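Local coordinates for protein pseudoaglycone deacetylase Dbv21 (Actinoplanes teichomyceticus, PDB 3DFI) that probably acts as a zinc-dependent deacetylase of the PIG-L family, removing an acetyl group from the pseudoaglycone during biosynthesis of the lipoglycopeptide antibiotic A40926, at residues P50-S53 / P54-R58. Sequence-based numbering, arbitrary orientation.
Sequences PPYS and PAAER
Ser53 caps the N-terminus of helix 54-63, its OG accepting the amide of Ala56 (N to OG 3.2 Å), the classic N-cap bond. OG stands between the backbone N and the carbonyl carbon of its own residue (chi1 73°), a rotation that turns it toward Ala56, 3.5 Å from that residue's CB. The same Ala56 N-H is shared with Ser53 O, which lies 2.9 Å from Ala56 N; here the donor stands well out of the carbonyl plane and the N-H points only roughly at the oxygen. Ser53 O takes a second, straighter bond (158°) from Glu57 N at 2.7 Å, the first i to i+4 link of the helix; two successive amides thus converge on one carbonyl oxygen. Pro54, with no N-H to offer, fills the N1 position.

Ahead of the cap, Tyr52 lays its CB against Ala56 CB at 3.9 Å, while its ring runs away from the helix start. The hydroxyl donates to Ala48 O and accepts from Ala71 N at the start of helix 71-86, and the ring meets His60 of helix 54-63 edge-to-face, at the protein surface, away from the zinc site. Glu57, its chain bent at chi2, crosses the tyrosine at about a right angle, carboxylate and ring planes 87° apart, and places OE1 near the plane of the ring at its edge, 3.6 Å from Tyr52 CB.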
loop_
_atom_site.group_PDB
_atom_site.type_symbol
_atom_site.label_atom_id
_atom_site.label_comp_id
_atom_site.label_asym_id
_atom_site.label_seq_id
_atom_site.Cartn_x
_atom_site.Cartn_y
_atom_site.Cartn_z
ATOM N N PRO A 50 -23.534 5.233 6.646
ATOM C CA PRO A 50 -24.622 5.710 5.795
ATOM C C PRO A 50 -25.450 6.742 6.569
ATOM O O PRO A 50 -25.500 6.660 7.800
ATOM C CB PRO A 50 -25.470 4.448 5.552
ATOM C CG PRO A 50 -24.609 3.310 5.920
ATOM C CD PRO A 50 -23.730 3.824 7.022
ATOM N N PRO A 51 -26.133 7.670 5.863
ATOM C CA PRO A 51 -26.310 7.725 4.406
ATOM C C PRO A 51 -25.181 8.438 3.673
ATOM O O PRO A 51 -24.498 9.279 4.260
ATOM C CB PRO A 51 -27.629 8.489 4.237
ATOM C CG PRO A 51 -27.862 9.224 5.543
ATOM C CD PRO A 51 -26.808 8.795 6.534
ATOM N N TYR A 52 -24.998 8.097 2.397
ATOM C CA TYR A 52 -23.902 8.640 1.592
ATOM C C TYR A 52 -24.376 9.579 0.488
ATOM O O TYR A 52 -25.568 9.668 0.207
ATOM C CB TYR A 52 -23.097 7.503 0.953
ATOM C CG TYR A 52 -22.470 6.552 1.939
ATOM C CD1 TYR A 52 -21.365 6.938 2.701
ATOM C CD2 TYR A 52 -22.975 5.258 2.105
ATOM C CE1 TYR A 52 -20.784 6.075 3.612
ATOM C CE2 TYR A 52 -22.392 4.375 3.014
ATOM C CZ TYR A 52 -21.294 4.797 3.758
ATOM O OH TYR A 52 -20.720 3.953 4.662
ATOM N N SER A 53 -23.423 10.266 -0.137
ATOM C CA SER A 53 -23.686 11.073 -1.328
ATOM C C SER A 53 -23.870 10.166 -2.550
ATOM O O SER A 53 -23.293 9.075 -2.596
ATOM C CB SER A 53 -22.533 12.052 -1.578
ATOM O OG SER A 53 -21.383 11.381 -2.064
ATOM N N PRO A 54 -24.663 10.611 -3.547
ATOM C CA PRO A 54 -24.774 9.851 -4.801
ATOM C C PRO A 54 -23.408 9.486 -5.407
ATOM O O PRO A 54 -23.237 8.377 -5.910
ATOM C CB PRO A 54 -25.529 10.809 -5.726
ATOM C CG PRO A 54 -26.317 11.669 -4.809
ATOM C CD PRO A 54 -25.499 11.829 -3.568
ATOM N N ALA A 55 -22.446 10.407 -5.339
ATOM C CA ALA A 55 -21.097 10.169 -5.857
ATOM C C ALA A 55 -20.387 9.019 -5.136
ATOM O O ALA A 55 -19.540 8.335 -5.729
ATOM C CB ALA A 55 -20.271 11.438 -5.778
ATOM N N ALA A 56 -20.732 8.821 -3.860
ATOM C CA ALA A 56 -20.192 7.722 -3.049
ATOM C C ALA A 56 -21.016 6.459 -3.268
ATOM O O ALA A 56 -20.481 5.353 -3.259
ATOM C CB ALA A 56 -20.190 8.093 -1.575
ATOM N N GLU A 57 -22.321 6.650 -3.454
ATOM C CA GLU A 57 -23.257 5.571 -3.750
ATOM C C GLU A 57 -22.869 4.857 -5.047
ATOM O O GLU A 57 -23.126 3.664 -5.208
ATOM C CB GLU A 57 -24.668 6.133 -3.905
ATOM C CG GLU A 57 -25.769 5.235 -3.388
ATOM C CD GLU A 57 -26.294 5.686 -2.033
ATOM O OE1 GLU A 57 -25.472 5.843 -1.103
ATOM O OE2 GLU A 57 -27.530 5.880 -1.905
ATOM N N ARG A 58 -22.254 5.604 -5.962
ATOM C CA ARG A 58 -21.885 5.108 -7.282
ATOM C C ARG A 58 -20.680 4.191 -7.162
ATOM O O ARG A 58 -20.631 3.133 -7.786
ATOM C CB ARG A 58 -21.587 6.290 -8.218
ATOM C CG ARG A 58 -21.865 6.049 -9.708
ATOM C CD ARG A 58 -20.557 5.895 -10.496
ATOM N NE ARG A 58 -20.769 5.945 -11.948
ATOM C CZ ARG A 58 -19.799 6.031 -12.861
ATOM N NH1 ARG A 58 -18.520 6.087 -12.493
ATOM N NH2 ARG A 58 -20.107 6.070 -14.152
#